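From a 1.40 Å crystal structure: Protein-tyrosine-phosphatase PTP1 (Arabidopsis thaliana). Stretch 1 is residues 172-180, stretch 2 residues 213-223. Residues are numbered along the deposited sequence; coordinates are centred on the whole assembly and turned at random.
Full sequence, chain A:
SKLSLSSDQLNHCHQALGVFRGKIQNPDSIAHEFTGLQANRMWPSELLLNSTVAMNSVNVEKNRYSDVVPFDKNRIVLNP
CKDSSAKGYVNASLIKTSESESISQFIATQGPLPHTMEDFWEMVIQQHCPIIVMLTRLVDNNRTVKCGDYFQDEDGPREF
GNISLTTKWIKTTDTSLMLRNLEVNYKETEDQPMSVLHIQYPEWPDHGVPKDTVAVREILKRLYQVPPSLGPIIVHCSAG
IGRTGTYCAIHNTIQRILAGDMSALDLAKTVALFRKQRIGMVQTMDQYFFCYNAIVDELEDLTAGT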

# COMPACT_ATOMS: atom_id res chain seq x y z
N THR A 172 -17.41 10.19 4.90
CA THR A 172 -16.15 10.92 5.16
C THR A 172 -15.78 10.87 6.64
O THR A 172 -16.62 10.50 7.45
N THR A 173 -14.55 11.22 6.94
CA THR A 173 -14.09 11.33 8.34
C THR A 173 -13.66 12.77 8.60
O THR A 173 -13.47 13.51 7.63
N ASP A 174 -13.41 13.10 9.87
CA ASP A 174 -12.90 14.42 10.30
C ASP A 174 -11.48 14.67 9.77
O ASP A 174 -11.08 15.83 9.67
N THR A 175 -10.72 13.62 9.45
CA THR A 175 -9.29 13.69 9.05
C THR A 175 -9.11 13.70 7.52
O THR A 175 -7.96 13.53 7.10
N SER A 176 -10.18 13.88 6.75
CA SER A 176 -10.24 14.00 5.26
C SER A 176 -10.24 12.64 4.57
O SER A 176 -10.18 12.66 3.35
N LEU A 177 -10.40 11.53 5.28
CA LEU A 177 -10.50 10.25 4.54
C LEU A 177 -11.88 10.16 3.87
O LEU A 177 -12.82 10.64 4.45
N MET A 178 -11.93 9.50 2.72
CA MET A 178 -13.18 9.14 2.00
C MET A 178 -13.32 7.63 2.02
O MET A 178 -12.36 6.94 1.57
N LEU A 179 -14.34 7.13 2.70
CA LEU A 179 -14.66 5.71 2.85
C LEU A 179 -15.76 5.32 1.89
O LEU A 179 -16.81 5.84 2.04
N ARG A 180 -15.48 4.42 0.96
CA ARG A 180 -16.47 3.90 -0.00
C ARG A 180 -16.61 2.40 0.17
O ARG A 180 -15.64 1.69 -0.06
N THR A 213 0.50 13.46 11.06
CA THR A 213 0.41 11.98 10.89
C THR A 213 -1.00 11.48 11.17
O THR A 213 -1.22 10.27 11.16
N VAL A 214 -1.95 12.38 11.42
CA VAL A 214 -3.25 11.94 12.00
C VAL A 214 -4.05 11.14 10.97
O VAL A 214 -4.61 10.09 11.35
N ALA A 215 -4.18 11.63 9.73
CA ALA A 215 -5.03 10.94 8.73
C ALA A 215 -4.40 9.58 8.39
O ALA A 215 -5.10 8.55 8.36
N VAL A 216 -3.09 9.55 8.21
CA VAL A 216 -2.45 8.25 7.85
C VAL A 216 -2.62 7.25 9.00
O VAL A 216 -2.94 6.07 8.75
N ARG A 217 -2.47 7.70 10.24
CA ARG A 217 -2.67 6.78 11.39
C ARG A 217 -4.14 6.36 11.50
O ARG A 217 -4.39 5.24 11.94
N GLU A 218 -5.09 7.22 11.12
CA GLU A 218 -6.50 6.77 11.15
C GLU A 218 -6.71 5.61 10.16
O GLU A 218 -7.48 4.70 10.47
N ILE A 219 -6.05 5.64 9.01
CA ILE A 219 -6.16 4.49 8.07
C ILE A 219 -5.72 3.22 8.81
O ILE A 219 -6.44 2.22 8.79
N LEU A 220 -4.57 3.28 9.48
CA LEU A 220 -4.08 2.07 10.19
C LEU A 220 -5.06 1.68 11.30
O LEU A 220 -5.36 0.48 11.46
N LYS A 221 -5.60 2.66 12.03
CA LYS A 221 -6.54 2.35 13.12
C LYS A 221 -7.78 1.65 12.57
O LYS A 221 -8.27 0.69 13.23
N ARG A 222 -8.27 2.07 11.41
CA ARG A 222 -9.47 1.42 10.81
C ARG A 222 -9.14 0.00 10.33
O ARG A 222 -10.03 -0.84 10.28
N LEU A 223 -7.87 -0.26 10.03
CA LEU A 223 -7.48 -1.58 9.47
C LEU A 223 -6.97 -2.53 10.55
O LEU A 223 -6.78 -3.72 10.21

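A tight turn can dock against a helix by presenting a few side chains in alternation, and the packing of residues 172-180 against the helix 214-223 in this plant phosphatase is a compact example. Thr172 begins the stretch with its CA-to-CB bond directed away from the helix, and it makes no contact. Thr173, chi1 in the p well, points toward the helix and does two jobs. Its methyl CG2 lies 3.1 Å from Glu218 OE2 and 3.3 Å from Arg222 NH1, while its hydroxyl works inside the turn: OG1 accepts a hydrogen bond from Leu177 N at 2.9 Å and donates one to Thr175 OG1 at 3.0 Å.

Asp174 (m) projects sideways and stays clear of the helix, leaving the next residue to make the central polar contact. Thr175 adopts the p rotamer and points toward the helix at the point of closest backbone approach, where its CA is 5.1 Å from that of Ala215. Its OG1 donates a very short hydrogen bond, 2.5 Å, to Glu218 OE1, so a relay of hydroxyls runs from Thr173 through Thr175 to the carboxylate. The methyl CG2 of Thr175 meets Val214 CG1 at 3.6 Å, with the valine in t, and Thr175 O sits 3.3 Å from Ala215 CB. The small alanine side chain suits so near an approach.

The carboxylate is itself held from within the helix. Glu218, extended with chi1 and chi2 both t, lies one turn before Arg222, and the salt bridge between them places Arg222 NE 3.0 Å from Glu218 OE2; Arg222 NH1 also donates to that OE2, at 3.1 Å. One oxygen thus serves the arginine while the other receives the threonine hydroxyl.

Ser176 points sideways and contributes nothing across the interface, but Leu177, buried and in the m,t rotamer, turns toward the helix and supplies the main apolar contact. Its CD2 packs 3.7 Å from Ile219 CG1 (Ile219 is m,t) and reaches Ala215 CB at 4.5 Å. The other methyl, CD1, lies 3.6 Å from Glu218 OE2, bringing hydrocarbon alongside the salt-bridged carboxylate.

Along the strand that follows, side chains alternate. Met178 and Arg180 are out of reach, whereas Leu179 (m,t) points toward the helix and lays CD1 over one face of the Arg222 guanidinium, 3.7 Å from NH2. The general lesson is economical: a buttressed acid anchors the turn, and leucines pack beside and beyond it.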

# COMPACT_ATOMS: atom_id res chain seq x y z
CB THR A 172 -16.11 12.31 4.55
OG1 THR A 172 -17.12 13.03 5.24
CG2 THR A 172 -16.33 12.30 3.06
CB THR A 173 -12.88 10.40 8.55
OG1 THR A 173 -11.80 10.96 7.79
CG2 THR A 173 -13.18 8.98 8.14
CB ASP A 174 -12.88 14.53 11.83
CG ASP A 174 -14.25 14.41 12.49
OD1 ASP A 174 -15.24 14.81 11.87
OD2 ASP A 174 -14.30 13.94 13.64
CB THR A 175 -8.54 12.53 9.69
OG1 THR A 175 -9.22 11.32 9.36
CG2 THR A 175 -8.48 12.64 11.19
CB SER A 176 -9.22 14.93 4.62
OG SER A 176 -9.01 16.10 5.40
CB LEU A 177 -10.32 9.10 5.52
CG LEU A 177 -8.96 9.06 6.22
CD1 LEU A 177 -8.93 7.85 7.14
CD2 LEU A 177 -7.81 8.98 5.20
CB MET A 178 -13.17 9.66 0.57
CG MET A 178 -13.50 11.12 0.46
SD MET A 178 -13.23 11.74 -1.20
CE MET A 178 -11.44 11.84 -1.23
CB LEU A 179 -15.01 5.40 4.30
CG LEU A 179 -14.10 6.01 5.36
CD1 LEU A 179 -14.64 5.73 6.75
CD2 LEU A 179 -12.67 5.49 5.25
CB ARG A 180 -16.09 4.24 -1.43
CG ARG A 180 -15.97 5.71 -1.75
CD ARG A 180 -15.54 5.92 -3.18
NE ARG A 180 -15.64 7.30 -3.65
CZ ARG A 180 -14.68 8.23 -3.54
NH1 ARG A 180 -13.53 7.98 -2.93
NH2 ARG A 180 -14.89 9.44 -4.04
CB THR A 213 1.39 11.25 11.82
OG1 THR A 213 1.03 11.50 13.19
CG2 THR A 213 2.81 11.67 11.56
CB VAL A 214 -4.02 13.15 12.53
CG1 VAL A 214 -5.37 12.74 13.09
CG2 VAL A 214 -3.21 13.89 13.59
CB ALA A 215 -5.17 11.79 7.50
CB VAL A 216 -0.99 8.50 7.48
CG1 VAL A 216 -0.28 7.16 7.33
CG2 VAL A 216 -0.88 9.25 6.18
CB ARG A 217 -2.11 7.40 12.66
CG ARG A 217 -0.59 7.41 12.67
CD ARG A 217 0.01 7.89 13.97
NE ARG A 217 -0.48 9.19 14.38
CZ ARG A 217 -1.35 9.42 15.35
NH1 ARG A 217 -1.87 8.41 16.04
NH2 ARG A 217 -1.69 10.66 15.65
CB GLU A 218 -7.43 7.95 10.86
CG GLU A 218 -8.88 7.54 11.00
CD GLU A 218 -9.89 8.67 10.85
OE1 GLU A 218 -9.60 9.79 11.29
OE2 GLU A 218 -10.84 8.42 10.16
CB ILE A 219 -5.32 4.71 6.81
CG1 ILE A 219 -5.74 5.97 6.04
CG2 ILE A 219 -5.34 3.46 5.92
CD1 ILE A 219 -4.83 6.33 4.89
CB LEU A 220 -2.69 2.36 10.76
CG LEU A 220 -2.12 1.28 11.68
CD1 LEU A 220 -2.05 -0.06 10.96
CD2 LEU A 220 -0.74 1.69 12.19
CB LYS A 221 -6.91 3.63 13.85
CG LYS A 221 -5.78 4.24 14.66
CD LYS A 221 -6.17 5.56 15.30
CE LYS A 221 -5.00 6.26 15.95
NZ LYS A 221 -4.44 5.49 17.09
CB ARG A 222 -10.02 2.28 9.67
CG ARG A 222 -10.63 3.58 10.17
CD ARG A 222 -11.15 4.44 9.03
NE ARG A 222 -11.79 5.64 9.57
CZ ARG A 222 -13.00 5.68 10.10
NH1 ARG A 222 -13.47 6.82 10.58
NH2 ARG A 222 -13.72 4.57 10.14
CB LEU A 223 -6.44 -1.38 8.37
CG LEU A 223 -6.90 -0.55 7.16
CD1 LEU A 223 -5.82 -0.56 6.08
CD2 LEU A 223 -8.24 -1.05 6.59